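Local coordinates for extracellular solute-binding protein family 5 (Brucella melitensis, PDB 4ONY), which probably captures peptides or similar solutes in the periplasm and hands them to an ABC transporter for import, at residues Phe302-Thr306 and Thr580-Tyr585; Val136-Tyr140 and Ser168-Thr172. One frame throughout, in Å; residues are numbered along the deposited sequence.

Contact 1 (Phe302-Thr306 and Thr580-Tyr585); sequences FEKGT and TPLSGY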
ATOM      1  N   PHE A 302      -6.158 -11.055  11.989  1.00 14.56           N
ATOM      2  CA  PHE A 302      -7.137 -10.111  11.471  1.00 14.77           C
ATOM      3  C   PHE A 302      -7.308 -10.297   9.961  1.00 15.54           C
ATOM      4  O   PHE A 302      -6.444 -10.844   9.303  1.00 14.70           O
ATOM      5  CB  PHE A 302      -6.639  -8.689  11.710  1.00 14.38           C
ATOM      6  CG  PHE A 302      -6.266  -8.389  13.141  1.00 14.07           C
ATOM      7  CD1 PHE A 302      -4.988  -8.629  13.589  1.00 14.14           C
ATOM      8  CD2 PHE A 302      -7.168  -7.851  14.014  1.00 14.14           C
ATOM      9  CE1 PHE A 302      -4.620  -8.376  14.893  1.00 13.74           C
ATOM     10  CE2 PHE A 302      -6.831  -7.570  15.310  1.00 13.90           C
ATOM     11  CZ  PHE A 302      -5.549  -7.870  15.765  1.00 14.14           C
ATOM     12  N   GLU A 303      -8.445  -9.865   9.424  1.00 15.81           N
ATOM     13  CA  GLU A 303      -8.617  -9.847   7.997  1.00 17.53           C
ATOM     14  C   GLU A 303      -8.862  -8.451   7.593  1.00 16.70           C
ATOM     15  O   GLU A 303      -9.263  -7.628   8.406  1.00 18.39           O
ATOM     16  CB  GLU A 303      -9.799 -10.709   7.569  1.00 19.50           C
ATOM     17  CG  GLU A 303      -9.546 -12.169   7.796  1.00 21.71           C
ATOM     18  CD  GLU A 303     -10.770 -13.005   7.456  1.00 24.10           C
ATOM     19  OE1 GLU A 303     -11.635 -13.167   8.366  1.00 24.93           O
ATOM     20  OE2 GLU A 303     -10.833 -13.485   6.306  1.00 24.17           O
ATOM     21  N   LYS A 304      -8.602  -8.171   6.345  1.00 16.64           N
ATOM     22  CA  LYS A 304      -8.789  -6.831   5.838  1.00 16.58           C
ATOM     23  C   LYS A 304      -9.389  -6.941   4.449  1.00 15.93           C
ATOM     24  O   LYS A 304      -9.237  -7.965   3.786  1.00 15.41           O
ATOM     25  CB  LYS A 304      -7.463  -6.074   5.836  1.00 17.04           C
ATOM     26  CG  LYS A 304      -6.412  -6.605   4.869  1.00 18.27           C
ATOM     27  CD  LYS A 304      -5.117  -5.833   5.088  1.00 19.73           C
ATOM     28  CE  LYS A 304      -3.980  -6.303   4.184  1.00 22.08           C
ATOM     29  NZ  LYS A 304      -4.114  -5.739   2.820  1.00 22.21           N
ATOM     30  N   GLY A 305     -10.066  -5.876   4.033  1.00 16.62           N
ATOM     31  CA  GLY A 305     -10.652  -5.790   2.736  1.00 16.33           C
ATOM     32  C   GLY A 305      -9.906  -4.873   1.768  1.00 15.89           C
ATOM     33  O   GLY A 305     -10.299  -4.761   0.621  1.00 15.64           O
ATOM     34  N   THR A 306      -8.829  -4.231   2.209  1.00 15.64           N
ATOM     35  CA  THR A 306      -7.875  -3.638   1.278  1.00 14.88           C
ATOM     36  C   THR A 306      -7.108  -4.806   0.577  1.00 14.84           C
ATOM     37  O   THR A 306      -6.949  -5.902   1.128  1.00 14.64           O
ATOM     38  CB  THR A 306      -6.879  -2.720   1.985  1.00 14.75           C
ATOM     39  OG1 THR A 306      -6.279  -3.433   3.062  1.00 14.16           O
ATOM     40  CG2 THR A 306      -7.573  -1.502   2.508  1.00 15.31           C
ATOM     41  N   THR A 580     -12.774  -4.882  13.591  1.00 16.34           N
ATOM     42  CA  THR A 580     -11.617  -4.583  12.776  1.00 15.55           C
ATOM     43  C   THR A 580     -12.125  -3.960  11.482  1.00 15.39           C
ATOM     44  O   THR A 580     -12.948  -4.550  10.815  1.00 15.25           O
ATOM     45  CB  THR A 580     -10.875  -5.869  12.432  1.00 15.34           C
ATOM     46  OG1 THR A 580     -10.380  -6.464  13.634  1.00 14.33           O
ATOM     47  CG2 THR A 580      -9.702  -5.544  11.502  1.00 14.89           C
ATOM     48  N   PRO A 581     -11.637  -2.773  11.125  1.00 14.34           N
ATOM     49  CA  PRO A 581     -12.198  -2.136   9.966  1.00 14.00           C
ATOM     50  C   PRO A 581     -11.631  -2.652   8.644  1.00 14.15           C
ATOM     51  O   PRO A 581     -10.774  -3.539   8.620  1.00 13.99           O
ATOM     52  CB  PRO A 581     -11.821  -0.676  10.190  1.00 14.30           C
ATOM     53  CG  PRO A 581     -10.525  -0.726  10.904  1.00 13.91           C
ATOM     54  CD  PRO A 581     -10.607  -1.947  11.783  1.00 13.98           C
ATOM     55  N   LEU A 582     -12.119  -2.084   7.557  1.00 14.24           N
ATOM     56  CA  LEU A 582     -11.725  -2.434   6.188  1.00 14.03           C
ATOM     57  C   LEU A 582     -10.226  -2.508   5.994  1.00 14.36           C
ATOM     58  O   LEU A 582      -9.735  -3.412   5.288  1.00 13.17           O
ATOM     59  CB  LEU A 582     -12.310  -1.410   5.225  1.00 14.46           C
ATOM     60  CG  LEU A 582     -12.290  -1.694   3.693  1.00 14.27           C
ATOM     61  CD1 LEU A 582     -13.155  -2.896   3.388  1.00 14.31           C
ATOM     62  CD2 LEU A 582     -12.769  -0.445   2.977  1.00 14.69           C
ATOM     63  N   SER A 583      -9.482  -1.562   6.610  1.00 14.37           N
ATOM     64  CA  SER A 583      -8.028  -1.500   6.421  1.00 14.38           C
ATOM     65  C   SER A 583      -7.233  -2.468   7.286  1.00 13.55           C
ATOM     66  O   SER A 583      -6.022  -2.530   7.172  1.00 13.37           O
ATOM     67  CB  SER A 583      -7.486  -0.104   6.630  1.00 15.86           C
ATOM     68  OG  SER A 583      -7.989   0.831   5.695  1.00 17.28           O
ATOM     69  N   GLY A 584      -7.901  -3.250   8.122  1.00 13.30           N
ATOM     70  CA  GLY A 584      -7.205  -4.195   8.962  1.00 13.17           C
ATOM     71  C   GLY A 584      -6.980  -3.583  10.336  1.00 12.93           C
ATOM     72  O   GLY A 584      -7.606  -2.574  10.673  1.00 12.58           O
ATOM     73  N   TYR A 585      -6.128  -4.197  11.151  1.00 13.50           N
ATOM     74  CA  TYR A 585      -5.980  -3.743  12.536  1.00 13.97           C
ATOM     75  C   TYR A 585      -5.485  -2.292  12.536  1.00 14.36           C
ATOM     76  O   TYR A 585      -4.725  -1.897  11.656  1.00 14.62           O
ATOM     77  CB  TYR A 585      -5.040  -4.674  13.369  1.00 14.99           C
ATOM     78  CG  TYR A 585      -3.579  -4.632  12.872  1.00 15.00           C
ATOM     79  CD1 TYR A 585      -2.709  -3.653  13.304  1.00 15.08           C
ATOM     80  CD2 TYR A 585      -3.135  -5.554  11.946  1.00 15.37           C
ATOM     81  CE1 TYR A 585      -1.403  -3.576  12.809  1.00 16.70           C
ATOM     82  CE2 TYR A 585      -1.845  -5.523  11.443  1.00 16.06           C
ATOM     83  CZ  TYR A 585      -0.984  -4.516  11.860  1.00 17.33           C
ATOM     84  OH  TYR A 585       0.285  -4.470  11.375  1.00 19.53           O
TER
HETATM   85  O   HOH W   1     -11.507  -6.083   8.523  1.00 25.38           O
HETATM   86  O   HOH W   2      -4.775  -1.889   4.841  1.00 26.29           O
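The ring of Phe-302 lies under the CB of Tyr-585, which stands 3.7 Å from the ring centroid and only 3° off its normal, a CH-pi contact over the middle of the face. All six ring carbons share this one methylene. CD2 also meets Thr-580 OG1 at 3.5 Å, the hydroxyl arriving at the ring edge in plane. The tyrosine ring itself leans past, its plane at 49° to that of Phe-302, with Tyr-585 CD2 nearest Phe-302 CD1.

Phe-302 belongs to strand 297-302, packs on Val-568 of strand 566-571 and meets His-576 edge-to-face. The chain runs on through Glu-303 and Lys-304 in extended form, and on this loop toward strand 310-315 docks a type I beta turn, Pro-581 to Gly-584, closed by Gly-584 N to Pro-581 O. The corner of that turn presents Leu-582 O to two successive amides: Gly-305 N binds it at 2.8 Å in the carbonyl plane, and Thr-306 N adds a weak, longer bond.

Lys-304 is the side chain to follow outward. Its CB sits 3.5 Å from Leu-582 O and packs against Gly-584 CA. With chi1 at 66°, CG stands between the backbone N and the carbonyl carbon, and the chain extends from there to CD, which passes 4.0 Å from Ser-583 O. A bend at chi4 then turns NZ back onto its own segment, where it donates to Thr-306 OG1 at 3.2 Å and weakly to Thr-306 O. That same OG1 hydrogen-bonds a water that donates to Ser-583 O, while a second water lies between Glu-303 O and Pro-581 O, within hydrogen-bonding distance of both. Asp-93 accepts from Leu-582 N, and Arg-92 O holds the Ser-583 hydroxyl. Ser-583 CA packs against Thr-306 CG2.

Contact 2 (Val136-Tyr140 and Ser168-Thr172); sequences VLFTY and SVRFT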
ATOM      1  N   VAL A 136      -1.518  27.844   7.830  1.00 19.66           N
ATOM      2  CA  VAL A 136      -1.777  27.120   6.576  1.00 19.34           C
ATOM      3  C   VAL A 136      -1.055  27.805   5.422  1.00 20.27           C
ATOM      4  O   VAL A 136      -0.379  27.154   4.628  1.00 19.73           O
ATOM      5  CB  VAL A 136      -3.275  27.032   6.246  1.00 19.71           C
ATOM      6  CG1 VAL A 136      -3.505  26.287   4.918  1.00 19.16           C
ATOM      7  CG2 VAL A 136      -4.053  26.377   7.381  1.00 19.65           C
ATOM      8  N   LEU A 137      -1.184  29.126   5.328  1.00 21.28           N
ATOM      9  CA  LEU A 137      -0.551  29.839   4.226  1.00 22.53           C
ATOM     10  C   LEU A 137       0.952  29.665   4.292  1.00 22.21           C
ATOM     11  O   LEU A 137       1.610  29.442   3.261  1.00 22.56           O
ATOM     12  CB  LEU A 137      -0.898  31.352   4.226  1.00 23.37           C
ATOM     13  CG  LEU A 137      -2.364  31.768   4.081  1.00 24.41           C
ATOM     14  CD1 LEU A 137      -2.505  33.284   4.033  1.00 26.06           C
ATOM     15  CD2 LEU A 137      -2.981  31.160   2.840  1.00 24.32           C
ATOM     16  N   PHE A 138       1.495  29.817   5.502  1.00 21.84           N
ATOM     17  CA  PHE A 138       2.912  29.643   5.725  1.00 21.18           C
ATOM     18  C   PHE A 138       3.356  28.256   5.268  1.00 20.06           C
ATOM     19  O   PHE A 138       4.409  28.104   4.624  1.00 20.34           O
ATOM     20  CB  PHE A 138       3.209  29.838   7.209  1.00 21.61           C
ATOM     21  CG  PHE A 138       4.521  29.282   7.651  1.00 20.89           C
ATOM     22  CD1 PHE A 138       5.686  29.982   7.447  1.00 21.76           C
ATOM     23  CD2 PHE A 138       4.572  28.095   8.337  1.00 20.73           C
ATOM     24  CE1 PHE A 138       6.902  29.469   7.892  1.00 21.84           C
ATOM     25  CE2 PHE A 138       5.787  27.566   8.768  1.00 20.31           C
ATOM     26  CZ  PHE A 138       6.939  28.239   8.528  1.00 20.63           C
ATOM     27  N   THR A 139       2.556  27.257   5.608  1.00 18.99           N
ATOM     28  CA  THR A 139       2.863  25.851   5.294  1.00 18.10           C
ATOM     29  C   THR A 139       3.083  25.637   3.808  1.00 17.56           C
ATOM     30  O   THR A 139       4.072  25.015   3.415  1.00 16.59           O
ATOM     31  CB  THR A 139       1.753  24.882   5.796  1.00 17.84           C
ATOM     32  OG1 THR A 139       1.647  24.936   7.228  1.00 18.21           O
ATOM     33  CG2 THR A 139       2.069  23.461   5.399  1.00 17.59           C
ATOM     34  N   TYR A 140       2.171  26.147   2.975  1.00 17.85           N
ATOM     35  CA  TYR A 140       2.293  25.957   1.500  1.00 18.63           C
ATOM     36  C   TYR A 140       3.471  26.766   0.939  1.00 19.89           C
ATOM     37  O   TYR A 140       4.166  26.318  -0.004  1.00 20.48           O
ATOM     38  CB  TYR A 140       0.966  26.219   0.762  1.00 18.44           C
ATOM     39  CG  TYR A 140       0.041  25.061   1.013  1.00 17.88           C
ATOM     40  CD1 TYR A 140      -0.647  24.951   2.201  1.00 17.86           C
ATOM     41  CD2 TYR A 140      -0.062  24.015   0.098  1.00 17.92           C
ATOM     42  CE1 TYR A 140      -1.429  23.834   2.483  1.00 17.79           C
ATOM     43  CE2 TYR A 140      -0.839  22.899   0.360  1.00 17.79           C
ATOM     44  CZ  TYR A 140      -1.534  22.800   1.553  1.00 17.75           C
ATOM     45  OH  TYR A 140      -2.302  21.661   1.835  1.00 17.66           O
ATOM     46  N   SER A 168     -11.107  30.759   7.789  1.00 27.33           N
ATOM     47  CA  SER A 168     -11.349  30.046   6.511  1.00 26.89           C
ATOM     48  C   SER A 168     -10.280  30.270   5.461  1.00 24.72           C
ATOM     49  O   SER A 168      -9.817  31.382   5.259  1.00 24.67           O
ATOM     50  CB  SER A 168     -12.668  30.472   5.892  1.00 28.29           C
ATOM     51  OG  SER A 168     -13.712  29.846   6.572  1.00 31.40           O
ATOM     52  N   VAL A 169      -9.948  29.214   4.749  1.00 23.35           N
ATOM     53  CA  VAL A 169      -8.955  29.271   3.702  1.00 22.49           C
ATOM     54  C   VAL A 169      -9.438  28.538   2.468  1.00 22.29           C
ATOM     55  O   VAL A 169      -9.899  27.412   2.540  1.00 22.99           O
ATOM     56  CB  VAL A 169      -7.588  28.769   4.197  1.00 21.93           C
ATOM     57  CG1 VAL A 169      -7.637  27.300   4.684  1.00 20.86           C
ATOM     58  CG2 VAL A 169      -6.567  28.916   3.103  1.00 21.99           C
ATOM     59  N   ARG A 170      -9.307  29.167   1.318  1.00 23.73           N
ATOM     60  CA  ARG A 170      -9.747  28.584   0.058  1.00 25.15           C
ATOM     61  C   ARG A 170      -8.587  28.342  -0.910  1.00 24.24           C
ATOM     62  O   ARG A 170      -7.763  29.214  -1.114  1.00 24.69           O
ATOM     63  CB  ARG A 170     -10.785  29.486  -0.624  1.00 28.01           C
ATOM     64  CG  ARG A 170     -11.217  28.918  -1.967  1.00 31.67           C
ATOM     65  CD  ARG A 170     -12.209  29.778  -2.745  1.00 35.78           C
ATOM     66  NE  ARG A 170     -13.536  29.732  -2.145  1.00 40.33           N
ATOM     67  CZ  ARG A 170     -14.703  29.688  -2.815  1.00 47.98           C
ATOM     68  NH1 ARG A 170     -14.744  29.687  -4.157  1.00 49.22           N
ATOM     69  NH2 ARG A 170     -15.857  29.661  -2.137  1.00 47.94           N
ATOM     70  N   PHE A 171      -8.537  27.146  -1.485  1.00 23.33           N
ATOM     71  CA  PHE A 171      -7.569  26.782  -2.536  1.00 22.95           C
ATOM     72  C   PHE A 171      -8.322  26.763  -3.853  1.00 23.37           C
ATOM     73  O   PHE A 171      -9.301  26.025  -3.986  1.00 23.53           O
ATOM     74  CB  PHE A 171      -7.031  25.358  -2.287  1.00 22.21           C
ATOM     75  CG  PHE A 171      -6.239  25.217  -1.020  1.00 21.98           C
ATOM     76  CD1 PHE A 171      -6.863  25.125   0.206  1.00 21.69           C
ATOM     77  CD2 PHE A 171      -4.863  25.166  -1.055  1.00 21.87           C
ATOM     78  CE1 PHE A 171      -6.124  24.991   1.377  1.00 21.62           C
ATOM     79  CE2 PHE A 171      -4.123  25.044   0.102  1.00 21.70           C
ATOM     80  CZ  PHE A 171      -4.752  24.969   1.323  1.00 22.25           C
ATOM     81  N   THR A 172      -7.909  27.577  -4.808  1.00 23.55           N
ATOM     82  CA  THR A 172      -8.462  27.520  -6.167  1.00 24.55           C
ATOM     83  C   THR A 172      -7.452  26.875  -7.095  1.00 24.53           C
ATOM     84  O   THR A 172      -6.294  27.297  -7.127  1.00 24.83           O
ATOM     85  CB  THR A 172      -8.796  28.930  -6.674  1.00 26.50           C
ATOM     86  OG1 THR A 172      -9.624  29.574  -5.724  1.00 26.04           O
ATOM     87  CG2 THR A 172      -9.507  28.892  -8.053  1.00 27.70           C
TER
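Phe-171 drives the edge of its ring into the face of Tyr-140. CE2 rides 3.7 Å above the tyrosine plane, over its centre, and CZ comes equally close to Tyr-140 CE1. With the planes at 67° and the centroids 5.0 Å apart, the pair is T-shaped.

One turn back along the helix, Val-136 holds its CG1 methyl anti to the backbone N (chi1 179°) and pushes it between two knobs of the strand: CZ of Phe-171 at 4.0 Å and CG1 of Val-169 at 4.3 Å. Leu-137 reaches across with CD2 to touch the other valine methyl, Val-169 CG2. The meeting is wholly apolar, and the axes of the two short segments come within 10.8 Å at closest, their N-to-C directions 34° apart.

Helix 133-146 thus lies on one face of an antiparallel sheet, where strand 168-173 runs between 114-119 and 158-165. Ile-161 of 158-165 touches Leu-137, Val-169 and Phe-171, while Ile-185 of helix 181-187 touches the side chains of both Tyr-140 and Phe-171.

Overall arrangement
The two contacts are separate pieces of one chain: their centres lie 34 Å apart and their nearest atoms about 22 Å, with no touch between them. Contact 2 is complete in the sequence well before residue 302 is reached. Contact 2 is local, its segments 28 residues apart, and sits far out, 28 Å from the centre of the chain. Contact 1 joins segments 274 residues apart and lies more centrally, 13 Å from that centre, bringing the late loop 580-585 back to the chain leaving strand 297-302. The bound 1-ethoxy-2-(2-ethoxyethoxy)ethane is held elsewhere, by Gln-222, Gln-225, Arg-226, Tyr-256 and Tyr-257, none of which belongs to either contact.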